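Long-range contacts in hypothetical protein SMU.776 (Streptococcus mutans, PDB 2B78), which is of unknown function but is probably an S-adenosylmethionine-dependent methyltransferase, perhaps one that acts on RNA: residues A[171-175]-A[185-189]; A[222-228]-A[250-255]. All blocks are in the same frame, centred on the assembly; numbering follows the deposited sequence.

Contact 1. Residues A[171-175]-A[185-189]; sequences PEQFL and VFLND
First torsions bring F174 and V185 together: F174 CG stands between its own backbone N and carbonyl carbon (chi1 60°), and V185 CG2 takes the same crowded position on its residue, bringing that methyl over the phenyl ring. The two residues form an antiparallel hydrogen-bonded pair at the open end of the β-hairpin made by strands 174-178 and 181-185. F174 N gives a hydrogen to V185 O at 2.9 Å, and V185 N returns one to F174 O at 2.8 Å, almost straight at 177°. On the sheet face shared by their side chains, V185 CG2 makes a CH-pi contact 3.9 Å from the centroid of the F174 ring, displaced toward its rim. The ring edge is met in plane by L187 CD1, 4.0 Å from F174 CZ, and by P171 O. Y115 of strand 110-115 packs against F174, V185 and L187, joining the hairpin to the neighbouring sheet.

One step on, Q173 and F186 come closer still, their CA atoms 4.5 Å apart; beyond them the chains part and water bridges them. One water accepts from L187 N and is within hydrogen-bonding distance of P171 O. The Q173 side chain lies alongside F186, with Q173 CG 3.8 Å from F186 CB, and Q173 CA makes a C-H...O contact with V185 O. The F186 ring leads away from 171-175 and touches R246, a residue seen to bind S-adenosylhomocysteine, and D189 OD2 makes a salt bridge to the same arginine. This open end therefore borders the cofactor site. The E172 side chain starts away from 185-189 but curls back toward it; a second water accepts from N188 N at 2.9 Å and is within hydrogen-bonding distance of both E172 O, at 2.8 Å, and E172 OE1.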
loop_
_atom_site.group_PDB
_atom_site.type_symbol
_atom_site.label_atom_id
_atom_site.label_comp_id
_atom_site.label_asym_id
_atom_site.label_seq_id
_atom_site.Cartn_x
_atom_site.Cartn_y
_atom_site.Cartn_z
ATOM N N PRO A 171 4.015 -2.172 22.466
ATOM C CA PRO A 171 4.045 -3.613 22.723
ATOM C C PRO A 171 4.473 -4.242 21.403
ATOM O O PRO A 171 4.166 -3.695 20.342
ATOM C CB PRO A 171 2.592 -3.931 23.066
ATOM C CG PRO A 171 2.123 -2.671 23.728
ATOM C CD PRO A 171 2.704 -1.598 22.823
ATOM N N GLU A 172 5.173 -5.372 21.446
ATOM C CA GLU A 172 5.617 -6.000 20.207
ATOM C C GLU A 172 4.441 -6.198 19.263
ATOM O O GLU A 172 4.593 -6.076 18.045
ATOM C CB GLU A 172 6.318 -7.327 20.484
ATOM C CG GLU A 172 7.759 -7.160 20.986
ATOM C CD GLU A 172 8.578 -6.197 20.132
ATOM O OE1 GLU A 172 8.591 -6.348 18.888
ATOM O OE2 GLU A 172 9.216 -5.287 20.708
ATOM N N GLN A 173 3.272 -6.475 19.839
ATOM C CA GLN A 173 2.037 -6.656 19.077
ATOM C C GLN A 173 0.877 -6.037 19.845
ATOM O O GLN A 173 0.766 -6.218 21.059
ATOM C CB GLN A 173 1.757 -8.141 18.843
ATOM C CG GLN A 173 2.631 -8.762 17.777
ATOM C CD GLN A 173 2.346 -10.235 17.577
ATOM O OE1 GLN A 173 1.191 -10.648 17.479
ATOM N NE2 GLN A 173 3.406 -11.039 17.503
ATOM N N PHE A 174 0.019 -5.300 19.145
ATOM C CA PHE A 174 -1.130 -4.673 19.783
ATOM C C PHE A 174 -2.265 -4.529 18.777
ATOM O O PHE A 174 -2.064 -4.730 17.579
ATOM C CB PHE A 174 -0.741 -3.305 20.370
ATOM C CG PHE A 174 -0.222 -2.315 19.349
ATOM C CD1 PHE A 174 -1.095 -1.458 18.678
ATOM C CD2 PHE A 174 1.136 -2.250 19.057
ATOM C CE1 PHE A 174 -0.617 -0.542 17.719
ATOM C CE2 PHE A 174 1.630 -1.343 18.107
ATOM C CZ PHE A 174 0.756 -0.490 17.438
ATOM N N LEU A 175 -3.452 -4.181 19.262
ATOM C CA LEU A 175 -4.615 -4.036 18.398
ATOM C C LEU A 175 -4.914 -2.591 18.030
ATOM O O LEU A 175 -4.607 -1.663 18.786
ATOM C CB LEU A 175 -5.853 -4.612 19.085
ATOM C CG LEU A 175 -5.856 -6.065 19.563
ATOM C CD1 LEU A 175 -7.122 -6.319 20.392
ATOM C CD2 LEU A 175 -5.775 -7.004 18.379
ATOM N N VAL A 185 -1.542 -5.831 15.059
ATOM C CA VAL A 185 -0.404 -5.298 14.320
ATOM C C VAL A 185 0.876 -5.300 15.151
ATOM O O VAL A 185 0.853 -5.514 16.372
ATOM C CB VAL A 185 -0.673 -3.847 13.819
ATOM C CG1 VAL A 185 -1.928 -3.818 12.942
ATOM C CG2 VAL A 185 -0.827 -2.898 14.996
ATOM N N PHE A 186 1.989 -5.052 14.471
ATOM C CA PHE A 186 3.304 -5.021 15.099
ATOM C C PHE A 186 4.131 -3.987 14.340
ATOM O O PHE A 186 4.084 -3.940 13.112
ATOM C CB PHE A 186 3.938 -6.426 15.057
ATOM C CG PHE A 186 3.736 -7.171 13.753
ATOM C CD1 PHE A 186 4.677 -7.083 12.723
ATOM C CD2 PHE A 186 2.619 -7.977 13.568
ATOM C CE1 PHE A 186 4.502 -7.794 11.527
ATOM C CE2 PHE A 186 2.431 -8.691 12.377
ATOM C CZ PHE A 186 3.373 -8.600 11.357
ATOM N N LEU A 187 4.888 -3.162 15.066
ATOM C CA LEU A 187 5.654 -2.090 14.442
ATOM C C LEU A 187 7.158 -2.253 14.336
ATOM O O LEU A 187 7.813 -1.437 13.681
ATOM C CB LEU A 187 5.377 -0.763 15.164
ATOM C CG LEU A 187 3.953 -0.222 15.106
ATOM C CD1 LEU A 187 3.921 1.161 15.744
ATOM C CD2 LEU A 187 3.492 -0.162 13.652
ATOM N N ASN A 188 7.719 -3.288 14.953
ATOM C CA ASN A 188 9.166 -3.433 14.888
ATOM C C ASN A 188 9.634 -4.835 14.511
ATOM O O ASN A 188 10.651 -5.323 15.009
ATOM C CB ASN A 188 9.769 -2.993 16.221
ATOM C CG ASN A 188 11.248 -2.702 16.118
ATOM O OD1 ASN A 188 11.703 -2.094 15.147
ATOM N ND2 ASN A 188 12.010 -3.128 17.122
ATOM N N ASP A 189 8.895 -5.474 13.612
ATOM C CA ASP A 189 9.241 -6.815 13.155
ATOM C C ASP A 189 9.235 -6.888 11.626
ATOM O O ASP A 189 8.216 -7.206 11.006
ATOM C CB ASP A 189 8.263 -7.829 13.757
ATOM C CG ASP A 189 8.452 -9.228 13.204
ATOM O OD1 ASP A 189 9.552 -9.529 12.687
ATOM O OD2 ASP A 189 7.498 -10.031 13.299
HETATM O O HOH W 1 5.004 -2.777 17.856
HETATM O O HOH W 2 6.941 -5.327 16.790
#

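Contact 2. Residues A[222-228]-A[250-255]; sequences YTAAFSV and LSLAHF
The H254 imidazole meets T223 with its edge: T223 OG1 lies in the ring plane, 3.0 Å from H254 CE1, while L250 O sits above one face, toward the rim. On the next residue of the helix, the F255 ring has V228 CB centred over one face. Y222 has T223 CG2 over the middle of its own ring. These groups join the loop and start of helix 225-232 to helix 247-257 in the Rossmann-like methyltransferase fold, with strand 237-242 between the two helices in sequence.

H254 ND1 gives a weak, bent hydrogen bond to T223 O (3.0 Å, 125° at the hydrogen). H254 NE2 is bonded to N184 O of the hairpin; two carbonyl partners might favour the doubly protonated ring, though the ND1 bond is weak. T223 OG1 bonds to G194 O, and Y222 N to D242, a residue seen to bind S-adenosylhomocysteine.

The T223 methyl, anti to its carbonyl carbon, is turned to helix 247-257 and rests 3.7 Å from L250 CB. S251 OG is held by S247 O within its own helix and packs against A224 CB. Beside it, S251 CA makes a C-H...O contact of 3.2 Å to T223 O.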
loop_
_atom_site.group_PDB
_atom_site.type_symbol
_atom_site.label_atom_id
_atom_site.label_comp_id
_atom_site.label_asym_id
_atom_site.label_seq_id
_atom_site.Cartn_x
_atom_site.Cartn_y
_atom_site.Cartn_z
ATOM N N TYR A 222 -1.582 -13.432 3.826
ATOM C CA TYR A 222 -0.637 -12.697 4.676
ATOM C C TYR A 222 -0.996 -12.895 6.148
ATOM O O TYR A 222 -0.400 -13.758 6.815
ATOM C CB TYR A 222 -0.585 -11.205 4.290
ATOM C CG TYR A 222 0.359 -10.393 5.156
ATOM C CD1 TYR A 222 1.589 -10.911 5.561
ATOM C CD2 TYR A 222 -0.014 -9.134 5.634
ATOM C CE1 TYR A 222 2.423 -10.194 6.435
ATOM C CE2 TYR A 222 0.807 -8.416 6.507
ATOM C CZ TYR A 222 2.018 -8.954 6.905
ATOM O OH TYR A 222 2.799 -8.268 7.803
ATOM N N THR A 223 -1.949 -12.118 6.671
ATOM C CA THR A 223 -2.383 -12.313 8.046
ATOM C C THR A 223 -3.899 -12.500 8.051
ATOM O O THR A 223 -4.559 -12.399 9.087
ATOM C CB THR A 223 -1.981 -11.147 8.984
ATOM O OG1 THR A 223 -2.640 -9.939 8.588
ATOM C CG2 THR A 223 -0.477 -10.950 8.949
ATOM N N ALA A 224 -4.435 -12.787 6.870
ATOM C CA ALA A 224 -5.862 -13.040 6.685
ATOM C C ALA A 224 -6.776 -11.889 7.093
ATOM O O ALA A 224 -7.897 -12.122 7.552
ATOM C CB ALA A 224 -6.255 -14.301 7.442
ATOM N N ALA A 225 -6.314 -10.649 6.931
ATOM C CA ALA A 225 -7.161 -9.514 7.293
ATOM C C ALA A 225 -8.463 -9.494 6.470
ATOM O O ALA A 225 -9.504 -9.063 6.974
ATOM C CB ALA A 225 -6.398 -8.204 7.113
ATOM N N PHE A 226 -8.420 -9.940 5.211
ATOM C CA PHE A 226 -9.642 -9.970 4.381
ATOM C C PHE A 226 -10.601 -11.035 4.902
ATOM O O PHE A 226 -11.824 -10.883 4.833
ATOM C CB PHE A 226 -9.334 -10.306 2.914
ATOM C CG PHE A 226 -8.763 -9.173 2.113
ATOM C CD1 PHE A 226 -9.384 -7.929 2.075
ATOM C CD2 PHE A 226 -7.616 -9.376 1.344
ATOM C CE1 PHE A 226 -8.872 -6.903 1.278
ATOM C CE2 PHE A 226 -7.099 -8.363 0.545
ATOM C CZ PHE A 226 -7.728 -7.120 0.511
ATOM N N SER A 227 -10.039 -12.129 5.409
ATOM C CA SER A 227 -10.844 -13.223 5.924
ATOM C C SER A 227 -11.604 -12.824 7.182
ATOM O O SER A 227 -12.793 -13.139 7.327
ATOM C CB SER A 227 -9.950 -14.429 6.207
ATOM O OG SER A 227 -9.320 -14.847 5.012
ATOM N N VAL A 228 -10.928 -12.123 8.091
ATOM C CA VAL A 228 -11.576 -11.677 9.317
ATOM C C VAL A 228 -12.675 -10.661 8.979
ATOM O O VAL A 228 -13.749 -10.677 9.580
ATOM C CB VAL A 228 -10.535 -11.065 10.317
ATOM C CG1 VAL A 228 -10.001 -9.743 9.797
ATOM C CG2 VAL A 228 -11.167 -10.890 11.687
ATOM N N LEU A 250 -0.389 -15.019 13.343
ATOM C CA LEU A 250 -0.756 -13.641 13.000
ATOM C C LEU A 250 -2.179 -13.527 12.494
ATOM O O LEU A 250 -2.805 -12.478 12.619
ATOM C CB LEU A 250 0.194 -13.075 11.944
ATOM C CG LEU A 250 1.672 -13.016 12.337
ATOM C CD1 LEU A 250 2.461 -12.345 11.232
ATOM C CD2 LEU A 250 1.821 -12.245 13.639
ATOM N N SER A 251 -2.689 -14.597 11.899
ATOM C CA SER A 251 -4.053 -14.581 11.402
ATOM C C SER A 251 -5.010 -14.837 12.564
ATOM O O SER A 251 -6.053 -14.195 12.680
ATOM C CB SER A 251 -4.229 -15.649 10.313
ATOM O OG SER A 251 -3.401 -15.364 9.202
ATOM N N LEU A 252 -4.641 -15.773 13.430
ATOM C CA LEU A 252 -5.457 -16.123 14.589
ATOM C C LEU A 252 -5.696 -14.916 15.501
ATOM O O LEU A 252 -6.770 -14.772 16.119
ATOM C CB LEU A 252 -4.767 -17.244 15.388
ATOM C CG LEU A 252 -4.628 -18.610 14.709
ATOM C CD1 LEU A 252 -3.737 -19.541 15.543
ATOM C CD2 LEU A 252 -6.011 -19.215 14.518
ATOM N N ALA A 253 -4.689 -14.050 15.576
ATOM C CA ALA A 253 -4.747 -12.860 16.414
ATOM C C ALA A 253 -5.909 -11.934 16.079
ATOM O O ALA A 253 -6.492 -11.339 16.978
ATOM C CB ALA A 253 -3.444 -12.101 16.327
ATOM N N HIS A 254 -6.230 -11.794 14.798
ATOM C CA HIS A 254 -7.341 -10.931 14.384
ATOM C C HIS A 254 -8.671 -11.573 14.778
ATOM O O HIS A 254 -9.567 -10.913 15.317
ATOM C CB HIS A 254 -7.339 -10.739 12.863
ATOM C CG HIS A 254 -6.120 -10.056 12.332
ATOM N ND1 HIS A 254 -5.569 -10.369 11.107
ATOM C CD2 HIS A 254 -5.370 -9.049 12.833
ATOM C CE1 HIS A 254 -4.532 -9.583 10.878
ATOM N NE2 HIS A 254 -4.392 -8.771 11.912
ATOM N N PHE A 255 -8.797 -12.865 14.496
ATOM C CA PHE A 255 -10.018 -13.590 14.805
ATOM C C PHE A 255 -10.294 -13.577 16.299
ATOM O O PHE A 255 -11.438 -13.414 16.717
ATOM C CB PHE A 255 -9.927 -15.031 14.283
ATOM C CG PHE A 255 -10.215 -15.158 12.806
ATOM C CD1 PHE A 255 -11.526 -15.201 12.339
ATOM C CD2 PHE A 255 -9.174 -15.206 11.885
ATOM C CE1 PHE A 255 -11.798 -15.292 10.964
ATOM C CE2 PHE A 255 -9.430 -15.296 10.509
ATOM C CZ PHE A 255 -10.746 -15.339 10.050
#

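In the fold
Contact 2 is buried and joins a loop and the start of one helix to another helix in the Rossmann-like core; contact 1 is partly buried and lies at the open end of a hairpin, with exposed residues on one side. Their chemistry follows: backbone pairing and ordered water in 171-175/185-189, side-chain packing and one weak imidazole bond in 222-228/250-255. They hold different elements, but the hairpin reaches both. The two also touch directly: F186 CZ lies 3.6 Å from Y222 OH, and F186 CE2 lies 3.8 Å from L250 CD2. Both contacts border the same cofactor site, with F186 and L250 meeting between them.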